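Local coordinates for 4-alpha-glucanotransferase (Streptococcus agalactiae, PDB 6M6T), which is an amylomaltase, or disproportionating enzyme, of the TIM-barrel clan that holds glycan ligands in its pockets, at residues 3-11 and 437-448; 362-370 and 379-387. All coordinates share one frame; numbering follows the deposited sequence.

Interaction 1: 3-11 and 437-448; sequences KKRASGVLM and YATVSQTTITCM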
loop_
_atom_site.group_PDB
_atom_site.type_symbol
_atom_site.label_atom_id
_atom_site.label_comp_id
_atom_site.label_asym_id
_atom_site.label_seq_id
_atom_site.Cartn_x
_atom_site.Cartn_y
_atom_site.Cartn_z
ATOM N N LYS A 3 1.365 26.612 9.595
ATOM C CA LYS A 3 0.601 25.360 9.640
ATOM C C LYS A 3 1.185 24.387 10.671
ATOM O O LYS A 3 2.401 24.352 10.888
ATOM C CB LYS A 3 0.548 24.705 8.256
ATOM C CG LYS A 3 -0.135 25.574 7.217
ATOM C CD LYS A 3 -1.097 24.762 6.310
ATOM C CE LYS A 3 -0.453 24.368 4.946
ATOM N NZ LYS A 3 -0.780 25.252 3.858
ATOM N N LYS A 4 0.304 23.594 11.286
ATOM C CA LYS A 4 0.660 22.769 12.443
ATOM C C LYS A 4 1.586 21.635 12.030
ATOM O O LYS A 4 1.243 20.848 11.145
ATOM C CB LYS A 4 -0.604 22.196 13.082
ATOM C CG LYS A 4 -0.390 21.353 14.340
ATOM C CD LYS A 4 0.108 22.179 15.546
ATOM C CE LYS A 4 -1.051 22.745 16.380
ATOM N NZ LYS A 4 -0.781 24.197 16.678
ATOM N N ARG A 5 2.753 21.551 12.667
ATOM C CA ARG A 5 3.700 20.483 12.380
ATOM C C ARG A 5 3.285 19.198 13.091
ATOM O O ARG A 5 2.472 19.207 14.011
ATOM C CB ARG A 5 5.113 20.878 12.794
ATOM C CG ARG A 5 5.830 21.782 11.804
ATOM C CD ARG A 5 6.941 22.593 12.482
ATOM N NE ARG A 5 8.106 21.782 12.818
ATOM C CZ ARG A 5 9.199 21.722 12.066
ATOM N NH1 ARG A 5 9.254 22.442 10.954
ATOM N NH2 ARG A 5 10.227 20.963 12.426
ATOM N N ALA A 6 3.833 18.080 12.623
ATOM C CA ALA A 6 3.433 16.749 13.067
ATOM C C ALA A 6 4.432 15.731 12.526
ATOM O O ALA A 6 5.333 16.057 11.744
ATOM C CB ALA A 6 2.017 16.401 12.615
ATOM N N SER A 7 4.266 14.483 12.963
ATOM C CA SER A 7 5.131 13.397 12.530
ATOM C C SER A 7 4.350 12.095 12.603
ATOM O O SER A 7 3.235 12.028 13.142
ATOM C CB SER A 7 6.410 13.302 13.366
ATOM O OG SER A 7 6.297 12.293 14.350
ATOM N N GLY A 8 4.938 11.066 12.005
ATOM C CA GLY A 8 4.268 9.782 11.922
ATOM C C GLY A 8 5.268 8.693 11.628
ATOM O O GLY A 8 6.446 8.942 11.368
ATOM N N VAL A 9 4.772 7.467 11.672
ATOM C CA VAL A 9 5.609 6.284 11.537
ATOM C C VAL A 9 5.111 5.485 10.339
ATOM O O VAL A 9 3.902 5.412 10.092
ATOM C CB VAL A 9 5.608 5.468 12.856
ATOM C CG1 VAL A 9 6.123 4.053 12.680
ATOM C CG2 VAL A 9 6.453 6.188 13.903
ATOM N N LEU A 10 6.052 4.927 9.571
ATOM C CA LEU A 10 5.751 4.158 8.360
ATOM C C LEU A 10 5.943 2.668 8.652
ATOM O O LEU A 10 7.068 2.147 8.657
ATOM C CB LEU A 10 6.613 4.610 7.185
ATOM C CG LEU A 10 6.393 3.793 5.913
ATOM C CD1 LEU A 10 5.136 4.250 5.172
ATOM C CD2 LEU A 10 7.589 3.884 5.013
ATOM N N MET A 11 4.827 1.980 8.870
ATOM C CA MET A 11 4.852 0.552 9.161
ATOM C C MET A 11 3.593 -0.116 8.633
ATOM O O MET A 11 2.478 0.201 9.068
ATOM C CB MET A 11 4.960 0.279 10.649
ATOM C CG MET A 11 5.863 -0.865 10.910
ATOM S SD MET A 11 5.523 -1.610 12.484
ATOM C CE MET A 11 6.790 -2.830 12.341
ATOM N N TYR A 437 13.819 15.483 11.110
ATOM C CA TYR A 437 12.809 16.141 11.921
ATOM C C TYR A 437 13.084 17.623 12.062
ATOM O O TYR A 437 12.162 18.387 12.366
ATOM C CB TYR A 437 12.719 15.469 13.294
ATOM C CG TYR A 437 11.781 14.296 13.284
ATOM C CD1 TYR A 437 11.779 13.407 12.223
ATOM C CD2 TYR A 437 10.881 14.091 14.314
ATOM C CE1 TYR A 437 10.926 12.337 12.195
ATOM C CE2 TYR A 437 10.006 13.016 14.292
ATOM C CZ TYR A 437 10.039 12.145 13.226
ATOM O OH TYR A 437 9.178 11.088 13.172
ATOM N N ALA A 438 14.326 18.052 11.825
ATOM C CA ALA A 438 14.622 19.477 11.865
ATOM C C ALA A 438 14.157 20.244 10.629
ATOM O O ALA A 438 14.218 21.479 10.649
ATOM C CB ALA A 438 16.122 19.688 12.055
ATOM N N THR A 439 13.695 19.568 9.574
ATOM C CA THR A 439 13.340 20.245 8.331
ATOM C C THR A 439 12.028 21.020 8.468
ATOM O O THR A 439 11.208 20.763 9.349
ATOM C CB THR A 439 13.224 19.246 7.171
ATOM O OG1 THR A 439 11.937 18.619 7.186
ATOM C CG2 THR A 439 14.304 18.176 7.253
ATOM N N VAL A 440 11.823 21.966 7.555
ATOM C CA VAL A 440 10.663 22.845 7.629
ATOM C C VAL A 440 9.395 22.137 7.173
ATOM O O VAL A 440 8.332 22.765 7.076
ATOM C CB VAL A 440 10.894 24.117 6.800
ATOM C CG1 VAL A 440 12.167 24.779 7.242
ATOM C CG2 VAL A 440 10.948 23.791 5.321
ATOM N N SER A 441 9.503 20.839 6.869
ATOM C CA SER A 441 8.370 20.077 6.352
ATOM C C SER A 441 7.246 20.030 7.379
ATOM O O SER A 441 7.496 19.944 8.583
ATOM C CB SER A 441 8.806 18.649 5.990
ATOM O OG SER A 441 9.331 18.542 4.675
ATOM N N GLN A 442 5.993 20.085 6.908
ATOM C CA GLN A 442 4.884 20.062 7.854
ATOM C C GLN A 442 4.781 18.718 8.548
ATOM O O GLN A 442 4.456 18.667 9.740
ATOM C CB GLN A 442 3.563 20.427 7.171
ATOM C CG GLN A 442 2.892 19.328 6.339
ATOM C CD GLN A 442 1.654 19.832 5.578
ATOM O OE1 GLN A 442 1.756 20.652 4.651
ATOM N NE2 GLN A 442 0.478 19.340 5.970
ATOM N N THR A 443 5.101 17.631 7.839
ATOM C CA THR A 443 5.051 16.281 8.382
ATOM C C THR A 443 6.300 15.520 7.971
ATOM O O THR A 443 6.748 15.626 6.834
ATOM C CB THR A 443 3.810 15.517 7.899
ATOM O OG1 THR A 443 2.642 16.341 8.028
ATOM C CG2 THR A 443 3.613 14.249 8.716
ATOM N N THR A 444 6.859 14.761 8.896
ATOM C CA THR A 444 7.955 13.849 8.616
ATOM C C THR A 444 7.563 12.467 9.108
ATOM O O THR A 444 6.912 12.329 10.152
ATOM C CB THR A 444 9.248 14.294 9.301
ATOM O OG1 THR A 444 8.997 14.491 10.704
ATOM C CG2 THR A 444 9.793 15.599 8.659
ATOM N N ILE A 445 7.950 11.449 8.347
ATOM C CA ILE A 445 7.579 10.067 8.635
ATOM C C ILE A 445 8.841 9.245 8.829
ATOM O O ILE A 445 9.770 9.312 8.015
ATOM C CB ILE A 445 6.712 9.457 7.523
ATOM C CG1 ILE A 445 5.560 10.392 7.185
ATOM C CG2 ILE A 445 6.167 8.135 7.975
ATOM C CD1 ILE A 445 4.574 10.507 8.305
ATOM N N THR A 446 8.863 8.456 9.896
ATOM C CA THR A 446 10.019 7.658 10.260
ATOM C C THR A 446 9.749 6.194 9.950
ATOM O O THR A 446 8.696 5.659 10.310
ATOM C CB THR A 446 10.350 7.852 11.732
ATOM O OG1 THR A 446 10.710 9.228 11.940
ATOM C CG2 THR A 446 11.504 6.923 12.143
ATOM N N CYS A 447 10.688 5.570 9.247
ATOM C CA CYS A 447 10.554 4.183 8.830
ATOM C C CYS A 447 10.843 3.305 10.030
ATOM O O CYS A 447 11.972 3.312 10.530
ATOM C CB CYS A 447 11.536 3.878 7.702
ATOM S SG CYS A 447 10.875 3.947 6.010
ATOM N N MET A 448 9.845 2.545 10.490
ATOM C CA MET A 448 10.030 1.764 11.710
ATOM C C MET A 448 11.300 0.914 11.677
ATOM O O MET A 448 11.851 0.593 12.738
ATOM C CB MET A 448 8.795 0.884 11.960
ATOM C CG MET A 448 8.897 -0.049 13.169
ATOM S SD MET A 448 8.994 0.821 14.749
ATOM C CE MET A 448 7.490 1.739 14.708
#
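Arg5 reaches to the end of helix 428-438 and the loop behind it, where Thr439 O lies close to the plane of its guanidinium. CG anti to the carbonyl carbon and a bend at chi3 (73°) bring NH1 and NH2 there, each giving that oxygen a weak bond, while Ser441 O sits over one face. NH2 has a stronger partner in Tyr494 O. Ala6 begins the pairing loosely, its N giving Gln442 O a weak bond. Ser7 OG bonds weakly to Tyr437 OH at 3.3 Å, and that phenol also pairs with Thr446 OG1 at 2.7 Å, linking helix 428-438 to both strands. At Gly8 the ladder becomes regular: N bonds to Thr444 O at 3.0 Å, and Thr446 N returns to Gly8 O at 2.9 Å. Ile445 CD1 rests 3.7 Å from Gly8 CA. Val9 turns to the face shared with Thr446, where CG1 meets the terminal methyl of Met448. Leu10 N bonds to Thr446 O (2.8 Å, 167° at the hydrogen); on the opposite face its CB packs 3.6 Å from Ile445 CG2. The Met11 side chain crosses that of Met448 at a slant, Met11 CG 3.6 Å from Met448 CB, beside Phe32 of helix 27-38. The segment axes run 28° apart; alternating bonds of Gly8 and Leu10 with Thr444 and Thr446 make the parallel ladder and set its register, whereas the partly exposed Arg5, weakly bonded across the contact, depends also on Tyr494 O.

Interaction 2: 362-370 and 379-387; sequences PGMKIMEFG and IDIPHNYTE. With AC1 (4,6-dideoxy-4-{[(1S,4R,5S,6S)-4,5,6-trihydroxy-3-(hydroxymethyl)cyclohex-2-en-1-yl]amino}-alpha-D-glucopyranose), chain J.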
loop_
_atom_site.group_PDB
_atom_site.type_symbol
_atom_site.label_atom_id
_atom_site.label_comp_id
_atom_site.label_asym_id
_atom_site.label_seq_id
_atom_site.Cartn_x
_atom_site.Cartn_y
_atom_site.Cartn_z
ATOM N N PRO A 362 0.286 18.305 -0.594
ATOM C CA PRO A 362 1.708 18.061 -0.338
ATOM C C PRO A 362 2.294 17.014 -1.279
ATOM O O PRO A 362 1.642 16.048 -1.678
ATOM C CB PRO A 362 1.739 17.583 1.123
ATOM C CG PRO A 362 0.340 17.774 1.666
ATOM C CD PRO A 362 -0.472 18.506 0.656
ATOM N N GLY A 363 3.558 17.224 -1.628
ATOM C CA GLY A 363 4.356 16.224 -2.287
ATOM C C GLY A 363 5.446 15.697 -1.375
ATOM O O GLY A 363 5.531 16.039 -0.200
ATOM N N MET A 364 6.302 14.871 -1.954
ATOM C CA MET A 364 7.255 14.113 -1.166
ATOM C C MET A 364 8.662 14.692 -1.269
ATOM O O MET A 364 8.985 15.460 -2.181
ATOM C CB MET A 364 7.251 12.646 -1.602
ATOM C CG MET A 364 5.899 11.967 -1.399
ATOM S SD MET A 364 6.071 10.235 -0.943
ATOM C CE MET A 364 4.468 9.922 -0.188
ATOM N N LYS A 365 9.491 14.322 -0.288
ATOM C CA LYS A 365 10.924 14.621 -0.248
ATOM C C LYS A 365 11.599 13.412 0.393
ATOM O O LYS A 365 11.354 13.103 1.566
ATOM C CB LYS A 365 11.232 15.908 0.536
ATOM C CG LYS A 365 10.904 17.226 -0.200
ATOM C CD LYS A 365 11.756 17.421 -1.473
ATOM C CE LYS A 365 11.264 18.588 -2.344
ATOM N NZ LYS A 365 10.716 19.722 -1.523
ATOM N N ILE A 366 12.416 12.705 -0.377
ATOM C CA ILE A 366 13.063 11.489 0.093
ATOM C C ILE A 366 14.527 11.833 0.315
ATOM O O ILE A 366 15.314 11.892 -0.633
ATOM C CB ILE A 366 12.884 10.320 -0.885
ATOM C CG1 ILE A 366 11.407 9.922 -0.959
ATOM C CG2 ILE A 366 13.750 9.110 -0.479
ATOM C CD1 ILE A 366 11.173 8.455 -1.336
ATOM N N MET A 367 14.901 12.043 1.574
ATOM C CA MET A 367 16.231 12.564 1.865
ATOM C C MET A 367 17.346 11.667 1.361
ATOM O O MET A 367 18.492 12.122 1.268
ATOM C CB MET A 367 16.417 12.739 3.359
ATOM C CG MET A 367 17.344 13.877 3.776
ATOM S SD MET A 367 17.227 14.023 5.576
ATOM C CE MET A 367 15.825 12.957 5.867
ATOM N N GLU A 368 17.055 10.398 1.068
ATOM C CA GLU A 368 18.120 9.497 0.658
ATOM C C GLU A 368 18.596 9.777 -0.751
ATOM O O GLU A 368 19.737 9.451 -1.072
ATOM C CB GLU A 368 17.673 8.044 0.791
ATOM C CG GLU A 368 18.091 7.447 2.109
ATOM C CD GLU A 368 17.445 6.113 2.389
ATOM O OE1 GLU A 368 17.462 5.246 1.491
ATOM O OE2 GLU A 368 16.920 5.931 3.512
ATOM N N PHE A 369 17.758 10.389 -1.579
ATOM C CA PHE A 369 18.134 10.807 -2.922
ATOM C C PHE A 369 18.932 12.107 -2.945
ATOM O O PHE A 369 19.326 12.555 -4.030
ATOM C CB PHE A 369 16.882 11.011 -3.779
ATOM C CG PHE A 369 16.039 9.781 -3.959
ATOM C CD1 PHE A 369 16.621 8.547 -4.200
ATOM C CD2 PHE A 369 14.652 9.874 -3.929
ATOM C CE1 PHE A 369 15.836 7.432 -4.392
ATOM C CE2 PHE A 369 13.872 8.760 -4.113
ATOM C CZ PHE A 369 14.467 7.536 -4.346
ATOM N N GLY A 370 19.156 12.733 -1.794
ATOM C CA GLY A 370 19.611 14.108 -1.757
ATOM C C GLY A 370 21.012 14.328 -1.234
ATOM O O GLY A 370 21.367 15.455 -0.891
ATOM N N ILE A 379 17.499 18.526 -5.197
ATOM C CA ILE A 379 16.239 19.052 -4.685
ATOM C C ILE A 379 15.679 18.240 -3.526
ATOM O O ILE A 379 14.620 18.593 -2.984
ATOM C CB ILE A 379 15.191 19.107 -5.807
ATOM C CG1 ILE A 379 14.747 17.690 -6.162
ATOM C CG2 ILE A 379 15.778 19.800 -7.017
ATOM C CD1 ILE A 379 13.346 17.336 -5.675
ATOM N N ASP A 380 16.331 17.133 -3.171
ATOM C CA ASP A 380 15.975 16.344 -2.004
ATOM C C ASP A 380 16.934 16.583 -0.840
ATOM O O ASP A 380 16.957 15.789 0.105
ATOM C CB ASP A 380 15.934 14.849 -2.357
ATOM C CG ASP A 380 14.690 14.449 -3.174
ATOM O OD1 ASP A 380 13.553 14.654 -2.679
ATOM O OD2 ASP A 380 14.850 13.901 -4.300
ATOM N N ILE A 381 17.743 17.641 -0.901
ATOM C CA ILE A 381 18.637 18.006 0.207
ATOM C C ILE A 381 17.856 18.893 1.172
ATOM O O ILE A 381 17.105 19.777 0.734
ATOM C CB ILE A 381 19.929 18.691 -0.294
ATOM C CG1 ILE A 381 21.041 18.624 0.763
ATOM C CG2 ILE A 381 19.667 20.134 -0.677
ATOM C CD1 ILE A 381 22.425 18.349 0.235
ATOM N N PRO A 382 17.983 18.677 2.485
ATOM C CA PRO A 382 17.081 19.352 3.449
ATOM C C PRO A 382 16.898 20.856 3.251
ATOM O O PRO A 382 15.780 21.367 3.426
ATOM C CB PRO A 382 17.742 19.045 4.798
ATOM C CG PRO A 382 18.463 17.737 4.580
ATOM C CD PRO A 382 18.821 17.639 3.120
ATOM N N HIS A 383 17.941 21.575 2.872
ATOM C CA HIS A 383 17.737 23.011 2.814
ATOM C C HIS A 383 16.918 23.452 1.639
ATOM O O HIS A 383 16.945 24.650 1.388
ATOM C CB HIS A 383 19.082 23.730 2.812
ATOM C CG HIS A 383 19.956 23.398 1.639
ATOM N ND1 HIS A 383 21.157 22.727 1.775
ATOM C CD2 HIS A 383 19.826 23.680 0.318
ATOM C CE1 HIS A 383 21.719 22.595 0.585
ATOM N NE2 HIS A 383 20.930 23.162 -0.315
ATOM N N ASN A 384 16.231 22.581 0.896
ATOM C CA ASN A 384 15.369 22.996 -0.201
ATOM C C ASN A 384 13.920 22.603 0.029
ATOM O O ASN A 384 13.078 22.795 -0.868
ATOM C CB ASN A 384 15.859 22.401 -1.524
ATOM C CG ASN A 384 17.134 23.040 -1.998
ATOM O OD1 ASN A 384 18.049 22.365 -2.476
ATOM N ND2 ASN A 384 17.211 24.358 -1.854
ATOM N N TYR A 385 13.610 22.054 1.201
ATOM C CA TYR A 385 12.247 21.654 1.498
ATOM C C TYR A 385 11.424 22.883 1.852
ATOM O O TYR A 385 11.950 23.881 2.355
ATOM C CB TYR A 385 12.221 20.653 2.648
ATOM C CG TYR A 385 13.015 19.393 2.411
ATOM C CD1 TYR A 385 13.569 19.106 1.169
ATOM C CD2 TYR A 385 13.199 18.479 3.439
ATOM C CE1 TYR A 385 14.296 17.942 0.955
ATOM C CE2 TYR A 385 13.928 17.314 3.250
ATOM C CZ TYR A 385 14.468 17.038 1.999
ATOM O OH TYR A 385 15.182 15.864 1.801
ATOM N N THR A 386 10.129 22.818 1.559
ATOM C CA THR A 386 9.187 23.829 2.010
ATOM C C THR A 386 8.146 23.158 2.906
ATOM O O THR A 386 8.163 21.944 3.112
ATOM C CB THR A 386 8.544 24.550 0.828
ATOM O OG1 THR A 386 7.377 23.835 0.425
ATOM C CG2 THR A 386 9.519 24.613 -0.337
ATOM N N GLU A 387 7.250 23.967 3.469
ATOM C CA GLU A 387 6.326 23.450 4.470
ATOM C C GLU A 387 5.357 22.452 3.857
ATOM O O GLU A 387 5.091 21.398 4.444
ATOM C CB GLU A 387 5.584 24.614 5.134
ATOM C CG GLU A 387 4.337 24.240 5.936
ATOM C CD GLU A 387 3.072 24.283 5.087
ATOM O OE1 GLU A 387 2.401 23.234 4.951
ATOM O OE2 GLU A 387 2.751 25.364 4.541
HETATM C C1 AC1 J . 14.845 7.401 -9.187
HETATM O O2 AC1 J . 15.056 6.448 -11.410
HETATM C C2 AC1 J . 14.460 6.249 -10.116
HETATM C C4A AC1 J . 7.530 5.119 -8.181
HETATM C C3 AC1 J . 12.972 6.255 -10.303
HETATM O O3 AC1 J . 12.665 5.172 -11.172
HETATM C C4 AC1 J . 12.274 6.073 -8.955
HETATM N N4A AC1 J . 10.819 6.196 -9.076
HETATM C C5 AC1 J . 12.710 7.141 -7.974
HETATM O O5 AC1 J . 14.169 7.214 -7.879
HETATM C C6 AC1 J . 12.049 6.831 -6.615
HETATM C C1B AC1 J . 10.112 4.979 -9.495
HETATM C C2B AC1 J . 8.855 5.446 -10.159
HETATM O O2B AC1 J . 9.239 6.404 -11.145
HETATM C C3B AC1 J . 8.004 6.148 -9.132
HETATM O O3B AC1 J . 6.842 6.693 -9.741
HETATM O O4 AC1 J . 6.789 5.769 -7.128
HETATM C C5B AC1 J . 8.600 4.350 -7.692
HETATM C C7B AC1 J . 9.821 4.234 -8.360
HETATM C C6B AC1 J . 8.376 3.558 -6.421
HETATM O O6B AC1 J . 7.425 4.292 -5.647
#
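The glycan pocket at the end of strand 363-366 takes Phe369 and Asp380 from the two sides of this contact. The two side chains run alongside each other in one direction, with ring and carboxylate planes 54° apart: Asp380 OD2 is 3.6 Å from Phe369 CB and sits at the ring's edge. Phe369 CZ then approaches C6 of AC1 at 3.4 Å, a ligand also hydrogen-bonded to Tyr347 OH, and Asp380 touches a bound alpha-D-glucopyranose. Ile366 N helps to hold the carboxylate through a 3.2 Å hydrogen bond to Asp380 OD1, coming from above its plane. Behind the pocket, Tyr385 is sandwiched. Lys365 CB stands over one face, 3.8 Å from the ring centroid and 16° off its normal, in a CH-pi contact, while Pro382 CA covers the other. Bent at chi2 (-64°), the lysine chain runs on over the ring until CE lies 3.4 Å from Ile379 O. Tyr385 OH lies 3.5 Å from Met367 CG, at the start of the 3-10 segment 367-369. Ligand-contacting residues carried by a turn and loop just beyond a strand's C-terminal end are the hallmark of a TIM-barrel binding site.

In the fold
From the N terminus, strand 6-10 starts the barrel, and interaction 1 closes the longer loop when segment 437-448 returns after 425 intervening residues and its strand 443-447 pairs with 6-10. Interaction 2 falls wholly within that span and closes a far shorter loop of eight residues, folding the end of strand 363-366 onto the connection to strand 389-392. The two loops therefore nest and do not cross. Strand 389-392 lies between 363-366 and 443-447 in the sheet, and the contact centres are 12 Å apart. The two interactions also touch directly: Gln442 N probably donates to Glu387 O at 2.9 Å, Val440 packs by Tyr385 and Thr386, and Lys3 forms a long, weak ion pair with Glu387.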